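Cadherin-23 (Mus musculus, PDB 5VH2) is a calcium-binding cadherin of hearing and mechanotransduction that probably serves in cell adhesion, this fragment spanning extracellular cadherin repeats 12 and 13. Local coordinates at residues 35-41 and 86-90; 12-16 and 27-32; 176-180 and 206-210. The protein carries 1 engineered substitution. All coordinates share one frame; numbering follows the deposited sequence.

Interaction 1: 35-41 and 86-90. With CA (calcium ion), chain E.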
ATOM      1  N   ASP A  35     -22.226 -32.708   7.676  1.00 25.63           N
ATOM      2  CA  ASP A  35     -23.453 -33.366   7.237  1.00 26.14           C
ATOM      3  C   ASP A  35     -23.396 -34.781   7.795  1.00 27.27           C
ATOM      4  O   ASP A  35     -22.407 -35.463   7.621  1.00 27.51           O
ATOM      5  CB  ASP A  35     -23.512 -33.354   5.720  1.00 25.75           C
ATOM      6  CG  ASP A  35     -24.887 -33.675   5.180  1.00 26.08           C
ATOM      7  OD1 ASP A  35     -25.616 -34.522   5.731  1.00 26.96           O
ATOM      8  OD2 ASP A  35     -25.221 -33.145   4.125  1.00 25.55           O
ATOM      9  N   LYS A  36     -24.414 -35.166   8.554  1.00 28.00           N
ATOM     10  CA  LYS A  36     -24.339 -36.419   9.333  1.00 29.19           C
ATOM     11  C   LYS A  36     -25.166 -37.526   8.694  1.00 30.04           C
ATOM     12  O   LYS A  36     -25.286 -38.596   9.253  1.00 31.15           O
ATOM     13  CB  LYS A  36     -24.741 -36.190  10.792  1.00 29.67           C
ATOM     14  CG  LYS A  36     -23.895 -35.089  11.472  1.00 28.92           C
ATOM     15  CD  LYS A  36     -24.122 -34.840  12.954  1.00 29.46           C
ATOM     16  CE  LYS A  36     -25.562 -35.021  13.411  1.00 30.20           C
ATOM     17  NZ  LYS A  36     -26.570 -34.193  12.678  1.00 29.53           N
ATOM     18  N   ASP A  37     -25.638 -37.293   7.474  1.00 29.57           N
ATOM     19  CA  ASP A  37     -26.007 -38.379   6.564  1.00 30.29           C
ATOM     20  C   ASP A  37     -24.805 -39.211   6.247  1.00 30.61           C
ATOM     21  O   ASP A  37     -23.706 -38.683   6.137  1.00 29.88           O
ATOM     22  CB  ASP A  37     -26.509 -37.819   5.237  1.00 29.59           C
ATOM     23  CG  ASP A  37     -27.733 -36.937   5.408  1.00 29.22           C
ATOM     24  OD1 ASP A  37     -28.349 -37.030   6.475  1.00 29.76           O
ATOM     25  OD2 ASP A  37     -28.054 -36.111   4.536  1.00 28.41           O
ATOM     26  N   THR A  38     -25.014 -40.516   6.109  1.00 31.77           N
ATOM     27  CA  THR A  38     -23.953 -41.432   5.642  1.00 32.21           C
ATOM     28  C   THR A  38     -23.682 -41.278   4.164  1.00 31.70           C
ATOM     29  O   THR A  38     -24.439 -40.648   3.428  1.00 31.17           O
ATOM     30  CB  THR A  38     -24.334 -42.901   5.868  1.00 33.75           C
ATOM     31  OG1 THR A  38     -25.609 -43.137   5.256  1.00 34.18           O
ATOM     32  CG2 THR A  38     -24.401 -43.227   7.348  1.00 34.48           C
ATOM     33  N   GLY A  39     -22.581 -41.880   3.746  1.00 31.93           N
ATOM     34  CA  GLY A  39     -22.258 -42.030   2.321  1.00 31.80           C
ATOM     35  C   GLY A  39     -22.217 -40.692   1.640  1.00 30.52           C
ATOM     36  O   GLY A  39     -21.857 -39.726   2.268  1.00 29.68           O
ATOM     37  N   ASP A  40     -22.670 -40.607   0.404  1.00 30.43           N
ATOM     38  CA  ASP A  40     -22.516 -39.358  -0.373  1.00 29.28           C
ATOM     39  C   ASP A  40     -23.428 -38.224   0.074  1.00 28.51           C
ATOM     40  O   ASP A  40     -23.140 -37.045  -0.145  1.00 27.51           O
ATOM     41  CB  ASP A  40     -22.784 -39.612  -1.858  1.00 29.52           C
ATOM     42  CG  ASP A  40     -21.827 -40.578  -2.462  1.00 30.23           C
ATOM     43  OD1 ASP A  40     -20.666 -40.621  -1.949  1.00 30.10           O
ATOM     44  OD2 ASP A  40     -22.259 -41.267  -3.444  1.00 30.95           O
ATOM     45  N   GLY A  41     -24.520 -38.583   0.743  1.00 29.04           N
ATOM     46  CA  GLY A  41     -25.404 -37.625   1.374  1.00 28.48           C
ATOM     47  C   GLY A  41     -24.784 -36.801   2.482  1.00 27.85           C
ATOM     48  O   GLY A  41     -25.301 -35.724   2.795  1.00 27.16           O
ATOM     49  N   THR A  86     -22.554 -28.039  -0.618  1.00 21.66           N
ATOM     50  CA  THR A  86     -23.582 -28.832  -1.255  1.00 22.11           C
ATOM     51  C   THR A  86     -23.297 -30.295  -0.939  1.00 22.91           C
ATOM     52  O   THR A  86     -22.183 -30.750  -1.170  1.00 23.10           O
ATOM     53  CB  THR A  86     -23.484 -28.593  -2.757  1.00 21.97           C
ATOM     54  OG1 THR A  86     -23.608 -27.198  -3.011  1.00 21.27           O
ATOM     55  CG2 THR A  86     -24.548 -29.291  -3.483  1.00 22.42           C
ATOM     56  N   ASP A  87     -24.248 -31.040  -0.376  1.00 23.46           N
ATOM     57  CA  ASP A  87     -24.001 -32.486  -0.187  1.00 24.36           C
ATOM     58  C   ASP A  87     -23.969 -33.253  -1.522  1.00 24.81           C
ATOM     59  O   ASP A  87     -24.352 -32.716  -2.564  1.00 24.48           O
ATOM     60  CB  ASP A  87     -24.889 -33.148   0.883  1.00 24.99           C
ATOM     61  CG  ASP A  87     -26.345 -33.171   0.537  1.00 25.19           C
ATOM     62  OD1 ASP A  87     -26.693 -32.803  -0.596  1.00 24.89           O
ATOM     63  OD2 ASP A  87     -27.144 -33.536   1.455  1.00 25.69           O
ATOM     64  N   GLY A  88     -23.406 -34.459  -1.479  1.00 25.58           N
ATOM     65  CA  GLY A  88     -22.871 -35.134  -2.664  1.00 26.01           C
ATOM     66  C   GLY A  88     -23.847 -36.060  -3.334  1.00 26.82           C
ATOM     67  O   GLY A  88     -23.499 -36.714  -4.280  1.00 27.34           O
ATOM     68  N   ALA A  89     -25.071 -36.112  -2.833  1.00 27.00           N
ATOM     69  CA  ALA A  89     -26.106 -36.922  -3.431  1.00 27.80           C
ATOM     70  C   ALA A  89     -27.317 -36.048  -3.693  1.00 27.29           C
ATOM     71  O   ALA A  89     -27.500 -35.032  -3.019  1.00 26.52           O
ATOM     72  CB  ALA A  89     -26.480 -38.058  -2.496  1.00 28.79           C
ATOM     73  N   PRO A  90     -28.180 -36.461  -4.642  1.00 27.78           N
ATOM     74  CA  PRO A  90     -29.518 -35.897  -4.769  1.00 27.55           C
ATOM     75  C   PRO A  90     -30.224 -35.754  -3.410  1.00 27.56           C
ATOM     76  O   PRO A  90     -30.164 -36.692  -2.610  1.00 28.34           O
ATOM     77  CB  PRO A  90     -30.240 -36.945  -5.620  1.00 28.59           C
ATOM     78  CG  PRO A  90     -29.182 -37.509  -6.486  1.00 28.94           C
ATOM     79  CD  PRO A  90     -27.900 -37.434  -5.708  1.00 28.61           C
TER
HETATM   80 CA    CA E1401     -27.554 -34.576   3.244  1.00 26.83          CA

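Interaction 2: 12-16 and 27-32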
ATOM      1  N   GLN A  12     -20.695 -16.463  10.080  1.00 20.11           N
ATOM      2  CA  GLN A  12     -19.695 -15.608   9.429  1.00 19.80           C
ATOM      3  C   GLN A  12     -18.327 -16.013   9.965  1.00 20.04           C
ATOM      4  O   GLN A  12     -18.093 -15.973  11.182  1.00 20.47           O
ATOM      5  CB  GLN A  12     -19.940 -14.111   9.681  1.00 19.78           C
ATOM      6  CG  GLN A  12     -19.038 -13.215   8.834  1.00 19.51           C
ATOM      7  CD  GLN A  12     -19.013 -11.749   9.301  1.00 19.67           C
ATOM      8  OE1 GLN A  12     -19.994 -10.989   9.157  1.00 19.60           O
ATOM      9  NE2 GLN A  12     -17.901 -11.351   9.873  1.00 19.95           N
ATOM     10  N   TYR A  13     -17.439 -16.428   9.060  1.00 19.82           N
ATOM     11  CA  TYR A  13     -16.042 -16.630   9.431  1.00 20.01           C
ATOM     12  C   TYR A  13     -15.284 -15.306   9.319  1.00 19.94           C
ATOM     13  O   TYR A  13     -15.668 -14.428   8.516  1.00 19.67           O
ATOM     14  CB  TYR A  13     -15.393 -17.685   8.544  1.00 19.91           C
ATOM     15  CG  TYR A  13     -15.905 -19.100   8.747  1.00 20.13           C
ATOM     16  CD1 TYR A  13     -17.006 -19.579   8.049  1.00 19.99           C
ATOM     17  CD2 TYR A  13     -15.242 -19.983   9.604  1.00 20.54           C
ATOM     18  CE1 TYR A  13     -17.445 -20.897   8.199  1.00 20.30           C
ATOM     19  CE2 TYR A  13     -15.672 -21.293   9.791  1.00 20.86           C
ATOM     20  CZ  TYR A  13     -16.764 -21.754   9.076  1.00 20.75           C
ATOM     21  OH  TYR A  13     -17.161 -23.065   9.232  1.00 21.15           O
ATOM     22  N   ASN A  14     -14.217 -15.180  10.102  1.00 20.26           N
ATOM     23  CA  ASN A  14     -13.436 -13.952  10.173  1.00 20.35           C
ATOM     24  C   ASN A  14     -11.964 -14.219  10.025  1.00 20.47           C
ATOM     25  O   ASN A  14     -11.378 -14.996  10.796  1.00 20.75           O
ATOM     26  CB  ASN A  14     -13.631 -13.245  11.510  1.00 20.77           C
ATOM     27  CG  ASN A  14     -14.967 -12.567  11.614  1.00 20.72           C
ATOM     28  OD1 ASN A  14     -15.469 -12.008  10.646  1.00 20.37           O
ATOM     29  ND2 ASN A  14     -15.548 -12.602  12.798  1.00 21.12           N
ATOM     30  N   ARG A  15     -11.363 -13.548   9.047  1.00 20.32           N
ATOM     31  CA  ARG A  15      -9.914 -13.401   9.010  1.00 20.55           C
ATOM     32  C   ARG A  15      -9.522 -11.920   8.964  1.00 20.75           C
ATOM     33  O   ARG A  15      -9.701 -11.258   7.931  1.00 20.58           O
ATOM     34  CB  ARG A  15      -9.344 -14.112   7.791  1.00 20.36           C
ATOM     35  CG  ARG A  15      -7.832 -13.928   7.621  1.00 20.64           C
ATOM     36  CD  ARG A  15      -7.067 -14.364   8.856  1.00 20.98           C
ATOM     37  NE  ARG A  15      -5.642 -14.129   8.738  1.00 21.28           N
ATOM     38  CZ  ARG A  15      -4.810 -14.860   8.003  1.00 21.29           C
ATOM     39  NH1 ARG A  15      -3.512 -14.565   8.003  1.00 21.63           N
ATOM     40  NH2 ARG A  15      -5.263 -15.826   7.212  1.00 21.03           N
ATOM     41  N   LEU A  16      -8.971 -11.420  10.062  1.00 21.18           N
ATOM     42  CA  LEU A  16      -8.655  -9.998  10.225  1.00 21.51           C
ATOM     43  C   LEU A  16      -7.150  -9.780  10.133  1.00 21.86           C
ATOM     44  O   LEU A  16      -6.363 -10.558  10.687  1.00 22.02           O
ATOM     45  CB  LEU A  16      -9.168  -9.472  11.569  1.00 21.89           C
ATOM     46  CG  LEU A  16     -10.597  -9.923  11.931  1.00 21.66           C
ATOM     47  CD1 LEU A  16     -11.023  -9.539  13.332  1.00 22.15           C
ATOM     48  CD2 LEU A  16     -11.575  -9.421  10.881  1.00 21.25           C
ATOM     49  N   SER A  27      -2.554 -19.162   3.032  1.00 21.52           N
ATOM     50  CA  SER A  27      -3.743 -19.671   3.708  1.00 21.23           C
ATOM     51  C   SER A  27      -4.528 -18.507   4.318  1.00 20.98           C
ATOM     52  O   SER A  27      -3.959 -17.678   5.049  1.00 21.13           O
ATOM     53  CB  SER A  27      -3.307 -20.654   4.799  1.00 21.43           C
ATOM     54  OG  SER A  27      -2.718 -21.810   4.215  1.00 21.68           O
ATOM     55  N   VAL A  28      -5.817 -18.458   4.015  1.00 20.68           N
ATOM     56  CA  VAL A  28      -6.679 -17.375   4.479  1.00 20.46           C
ATOM     57  C   VAL A  28      -7.517 -17.797   5.695  1.00 20.40           C
ATOM     58  O   VAL A  28      -7.419 -17.182   6.762  1.00 20.52           O
ATOM     59  CB  VAL A  28      -7.572 -16.896   3.334  1.00 20.21           C
ATOM     60  CG1 VAL A  28      -8.497 -15.761   3.742  1.00 20.01           C
ATOM     61  CG2 VAL A  28      -6.690 -16.490   2.179  1.00 20.41           C
ATOM     62  N   ILE A  29      -8.317 -18.843   5.527  1.00 20.30           N
ATOM     63  CA  ILE A  29      -9.082 -19.425   6.618  1.00 20.37           C
ATOM     64  C   ILE A  29      -9.652 -20.762   6.152  1.00 20.40           C
ATOM     65  O   ILE A  29      -9.830 -20.957   4.952  1.00 20.27           O
ATOM     66  CB  ILE A  29     -10.246 -18.489   7.074  1.00 20.18           C
ATOM     67  CG1 ILE A  29     -10.974 -19.084   8.291  1.00 20.38           C
ATOM     68  CG2 ILE A  29     -11.228 -18.247   5.932  1.00 19.85           C
ATOM     69  CD1 ILE A  29     -11.677 -18.069   9.127  1.00 20.39           C
ATOM     70  N   VAL A  30      -9.937 -21.667   7.088  1.00 20.66           N
ATOM     71  CA  VAL A  30     -10.568 -22.947   6.740  1.00 20.80           C
ATOM     72  C   VAL A  30     -12.034 -22.989   7.153  1.00 20.76           C
ATOM     73  O   VAL A  30     -12.367 -22.755   8.336  1.00 20.92           O
ATOM     74  CB  VAL A  30      -9.837 -24.162   7.334  1.00 21.26           C
ATOM     75  CG1 VAL A  30      -9.764 -24.096   8.866  1.00 21.54           C
ATOM     76  CG2 VAL A  30     -10.482 -25.455   6.823  1.00 21.49           C
ATOM     77  N   VAL A  31     -12.898 -23.283   6.175  1.00 20.61           N
ATOM     78  CA  VAL A  31     -14.321 -23.467   6.491  1.00 20.64           C
ATOM     79  C   VAL A  31     -14.620 -24.955   6.671  1.00 21.12           C
ATOM     80  O   VAL A  31     -13.857 -25.820   6.231  1.00 21.35           O
ATOM     81  CB  VAL A  31     -15.285 -22.835   5.437  1.00 20.25           C
ATOM     82  CG1 VAL A  31     -15.083 -21.326   5.376  1.00 19.87           C
ATOM     83  CG2 VAL A  31     -15.098 -23.455   4.061  1.00 20.24           C
ATOM     84  N   ARG A  32     -15.738 -25.223   7.314  1.00 21.33           N
ATOM     85  CA  ARG A  32     -16.135 -26.595   7.574  1.00 21.90           C
ATOM     86  C   ARG A  32     -17.650 -26.697   7.762  1.00 22.04           C
ATOM     87  O   ARG A  32     -18.229 -26.002   8.623  1.00 22.02           O
ATOM     88  CB  ARG A  32     -15.404 -27.172   8.798  1.00 22.41           C
ATOM     89  CG  ARG A  32     -15.373 -28.684   8.694  1.00 23.03           C
ATOM     90  CD  ARG A  32     -15.011 -29.449   9.946  1.00 23.70           C
ATOM     91  NE  ARG A  32     -15.594 -30.781   9.810  1.00 24.35           N
ATOM     92  CZ  ARG A  32     -15.610 -31.702  10.776  1.00 25.13           C
ATOM     93  NH1 ARG A  32     -15.111 -31.441  11.996  1.00 25.36           N
ATOM     94  NH2 ARG A  32     -16.208 -32.871  10.540  1.00 25.77           N
TER

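Interaction 3: 176-180 and 206-210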
ATOM      1  N   LEU A 176      27.379  31.064   0.354  1.00 31.35           N
ATOM      2  CA  LEU A 176      27.134  32.381  -0.250  1.00 32.25           C
ATOM      3  C   LEU A 176      26.780  32.285  -1.709  1.00 31.86           C
ATOM      4  O   LEU A 176      27.628  31.940  -2.518  1.00 31.74           O
ATOM      5  CB  LEU A 176      28.311  33.343  -0.027  1.00 33.54           C
ATOM      6  CG  LEU A 176      28.155  33.918   1.405  1.00 34.41           C
ATOM      7  CD1 LEU A 176      29.465  34.488   1.945  1.00 35.59           C
ATOM      8  CD2 LEU A 176      27.040  34.963   1.511  1.00 35.16           C
ATOM      9  N   VAL A 177      25.547  32.667  -2.045  1.00 31.83           N
ATOM     10  CA  VAL A 177      25.135  32.743  -3.448  1.00 31.76           C
ATOM     11  C   VAL A 177      25.659  34.009  -4.115  1.00 33.13           C
ATOM     12  O   VAL A 177      25.249  35.129  -3.816  1.00 34.19           O
ATOM     13  CB  VAL A 177      23.606  32.597  -3.632  1.00 31.28           C
ATOM     14  CG1 VAL A 177      23.084  31.420  -2.812  1.00 30.11           C
ATOM     15  CG2 VAL A 177      22.852  33.863  -3.267  1.00 32.32           C
ATOM     16  N   ASP A 178      26.593  33.791  -5.036  1.00 33.22           N
ATOM     17  CA  ASP A 178      27.176  34.826  -5.869  1.00 34.52           C
ATOM     18  C   ASP A 178      26.616  34.597  -7.280  1.00 34.42           C
ATOM     19  O   ASP A 178      26.704  33.493  -7.826  1.00 33.47           O
ATOM     20  CB  ASP A 178      28.690  34.646  -5.785  1.00 34.71           C
ATOM     21  CG  ASP A 178      29.499  35.486  -6.803  1.00 35.99           C
ATOM     22  OD1 ASP A 178      28.977  36.026  -7.809  1.00 36.67           O
ATOM     23  OD2 ASP A 178      30.728  35.476  -6.665  1.00 36.29           O
ATOM     24  N   ARG A 179      26.016  35.639  -7.837  1.00 35.56           N
ATOM     25  CA  ARG A 179      25.409  35.608  -9.186  1.00 35.83           C
ATOM     26  C   ARG A 179      26.377  35.133 -10.277  1.00 35.92           C
ATOM     27  O   ARG A 179      26.020  34.312 -11.115  1.00 35.35           O
ATOM     28  CB  ARG A 179      24.944  37.022  -9.569  1.00 37.55           C
ATOM     29  CG  ARG A 179      23.512  37.306  -9.231  1.00 37.53           C
ATOM     30  CD  ARG A 179      22.499  36.740 -10.195  1.00 37.08           C
ATOM     31  NE  ARG A 179      22.485  37.418 -11.493  1.00 38.55           N
ATOM     32  CZ  ARG A 179      21.525  37.247 -12.417  1.00 38.73           C
ATOM     33  NH1 ARG A 179      21.606  37.891 -13.581  1.00 40.29           N
ATOM     34  NH2 ARG A 179      20.444  36.496 -12.159  1.00 37.55           N
ATOM     35  N   GLU A 180      27.583  35.689 -10.279  1.00 36.78           N
ATOM     36  CA  GLU A 180      28.575  35.387 -11.311  1.00 37.11           C
ATOM     37  C   GLU A 180      28.979  33.895 -11.308  1.00 35.65           C
ATOM     38  O   GLU A 180      29.403  33.362 -12.340  1.00 35.73           O
ATOM     39  CB  GLU A 180      29.807  36.293 -11.144  1.00 38.33           C
ATOM     40  CG  GLU A 180      29.580  37.740 -11.485  1.00 40.17           C
ATOM     41  CD  GLU A 180      30.844  38.542 -11.256  1.00 41.39           C
ATOM     42  OE1 GLU A 180      31.880  38.212 -11.878  1.00 41.49           O
ATOM     43  OE2 GLU A 180      30.821  39.466 -10.420  1.00 42.27           O
ATOM     44  N   ILE A 206      15.701  27.219  -8.362  1.00 27.04           N
ATOM     45  CA  ILE A 206      16.060  28.408  -7.589  1.00 27.51           C
ATOM     46  C   ILE A 206      16.723  29.449  -8.478  1.00 28.62           C
ATOM     47  O   ILE A 206      17.707  29.144  -9.165  1.00 28.78           O
ATOM     48  CB  ILE A 206      16.981  28.024  -6.436  1.00 27.03           C
ATOM     49  CG1 ILE A 206      16.161  27.342  -5.358  1.00 26.27           C
ATOM     50  CG2 ILE A 206      17.622  29.269  -5.826  1.00 27.79           C
ATOM     51  CD1 ILE A 206      16.995  26.614  -4.333  1.00 25.81           C
ATOM     52  N   THR A 207      16.182  30.665  -8.455  1.00 29.49           N
ATOM     53  CA  THR A 207      16.671  31.759  -9.290  1.00 30.80           C
ATOM     54  C   THR A 207      17.336  32.818  -8.388  1.00 31.48           C
ATOM     55  O   THR A 207      16.829  33.121  -7.342  1.00 31.36           O
ATOM     56  CB  THR A 207      15.483  32.372 -10.086  1.00 31.65           C
ATOM     57  OG1 THR A 207      14.611  31.324 -10.548  1.00 30.89           O
ATOM     58  CG2 THR A 207      15.950  33.132 -11.305  1.00 33.05           C
ATOM     59  N   VAL A 208      18.435  33.416  -8.821  1.00 32.34           N
ATOM     60  CA  VAL A 208      19.213  34.392  -8.042  1.00 33.14           C
ATOM     61  C   VAL A 208      19.211  35.751  -8.761  1.00 34.92           C
ATOM     62  O   VAL A 208      19.410  35.810  -9.980  1.00 35.52           O
ATOM     63  CB  VAL A 208      20.678  33.931  -7.941  1.00 32.82           C
ATOM     64  CG1 VAL A 208      21.522  34.929  -7.164  1.00 33.77           C
ATOM     65  CG2 VAL A 208      20.754  32.545  -7.326  1.00 31.29           C
ATOM     66  N   LEU A 209      19.000  36.848  -8.036  1.00 35.95           N
ATOM     67  CA  LEU A 209      18.961  38.137  -8.728  1.00 37.85           C
ATOM     68  C   LEU A 209      20.124  39.034  -8.373  1.00 39.06           C
ATOM     69  O   LEU A 209      20.699  38.878  -7.315  1.00 38.57           O
ATOM     70  CB  LEU A 209      17.662  38.845  -8.418  1.00 38.59           C
ATOM     71  CG  LEU A 209      16.455  38.062  -8.955  1.00 37.66           C
ATOM     72  CD1 LEU A 209      15.190  38.519  -8.245  1.00 37.93           C
ATOM     73  CD2 LEU A 209      16.407  38.188 -10.477  1.00 38.53           C
ATOM     74  N   ASP A 210      20.428  39.962  -9.281  1.00 40.76           N
ATOM     75  CA  ASP A 210      21.432  40.971  -9.083  1.00 42.29           C
ATOM     76  C   ASP A 210      21.300  41.651  -7.740  1.00 42.86           C
ATOM     77  O   ASP A 210      20.193  42.005  -7.322  1.00 43.18           O
ATOM     78  CB  ASP A 210      21.309  42.028 -10.173  1.00 44.38           C
ATOM     79  CG  ASP A 210      22.073  41.663 -11.413  1.00 44.48           C
ATOM     80  OD1 ASP A 210      23.114  40.957 -11.292  1.00 43.44           O
ATOM     81  OD2 ASP A 210      21.641  42.093 -12.502  1.00 45.73           O
TER

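Interaction 1: 35-41 and 86-90
Asp-37 and Asp-87 meet through a calcium ion, each OD2 bound to it at 2.1 Å, their carboxylate planes turned 42° apart. The ion probably offsets the repulsion between the two acids. The backbone O of Gly-41 also binds the ion, at 2.6 Å, and Asp-35 OD2 sits farther away, 2.9 Å from the calcium. Asp-35 has its CG swung away from its own backbone N (chi1 -165°), which lets its two oxygens divide the work: OD2 faces the metal and the CB of Asp-87, while OD1 accepts from Asp-37 N at 3.3 Å in an Asx turn that ties the two ligands together. Asp-87 OD2 also accepts from Asn-93 ND2, and the O of Glu-4 adds a further ligand. The methyl of Ala-89 packs into this compact part, 3.8 Å from Gly-41 N. Beyond it the contact slackens. Gly-88 N gives only a weak bond to Asp-40 O, 2.9 Å long but bent to 130°. On the solvent side the exposed Asp-40 reaches Gly-88 with its CB. The pairing of an Asp-x-Asp loop with an aspartate brought in by residues 86-90 is typical of the calcium site at the N-terminal end of a cadherin repeat.

Interaction 2: 12-16 and 27-32
Arg-15 NH2 holds two successive carbonyls of the facing strand, 2.6 Å from Val-28 O and 3.1 Å from Ser-27 O. Both oxygens lie near the guanidinium plane, at its edge, and the bonds are moderately bent. The turn in the arginine chain at chi2 (56°) lays CG and CD alongside Val-28 O before the guanidinium passes on to Ser-27. Strands 12-16 and 27-30 run nearly antiparallel, their axes 7.3 Å apart, yet belong to different sheets: the first pairs with strand 94-104 and the second with strand 64-67, so side chains bridge the two layers of the cadherin beta-sandwich. Tyr-13 fills the interior of this seam. One face of its ring receives Val-31 CG1, a CH-pi contact 3.9 Å from the centroid, and its CB touches Ile-29 CD1 at 3.8 Å. At the far end OH accepts from Arg-32 N, 3.2 Å away, and is also hydrogen-bonded to Thr-9 OG1. A leucine in place of Tyr-13 would probably leave Arg-32 N and Thr-9 without their shared hydroxyl and Val-31 without the ring face it packs on. Ile-29 CD1 lies 3.5 Å from Asn-14 O, and its side chain also packs on Val-99 and Ile-65 of the two sheets.

Interaction 3: 176-180 and 206-210
Arg-179 folds over the end of strand 206-209 and gives its NH2 to the backbone O of Val-208, 2.5 Å away with an N-H...O angle of 147°. The donor approaches close to the direction in which the carbonyl points, and the oxygen lies near the guanidinium edge, tilted 18° from its plane. Bends at chi2 and chi3 turn the chain back so that CG and CD pass Val-208 CG1, each 3.7 Å from it, before the polar end reaches the carbonyl. NE has a looser partner in Asp-210 OD1, a long salt bridge of 3.6 Å in which carboxylate and guanidinium planes stand 65° apart; Asp-210 N lies over one guanidinium face. NH2 also has a weak, long ion pair with Asp-183. Residues 178-180 read Asp-Arg-Glu, the DRE motif of cadherin repeats, whose counterparts Asp-72 and Glu-74 in the preceding repeat bind calcium; the acids here would probably do likewise if the next repeat followed. Within the motif Asp-178 OD1 accepts a weak bond from Glu-180 N at 2.9 Å, and OD2 has a weak, long ion pair with Lys-181. Backbone hydrogen bonds join Val-208 to Asp-183 and Val-177 to Asn-125. Elsewhere in the contact Val-177 CG2 meets Val-208 CG1 at 4.3 Å, the two valines both packing on Ile-122 of strand 118-123.

From the N terminus the three contacts follow in series, none nesting within or crossing another. Interaction 2 comes first, closing a short loop of ten residues and joining the two sheets of the first repeat. Two residues separate its second segment from interaction 1, which closes a longer excursion of 44 residues and brings the loop after strand 27-34 to strand 78-87, at the N-terminal tip. The chain then crosses the inter-repeat linker, with its two further calcium ions and a sodium ion. Interaction 3 closes a 25-residue excursion at the far end of the second repeat, joining the loop after strand 170-173 to strand 200-209, its centre about 86 Å from that of interaction 1.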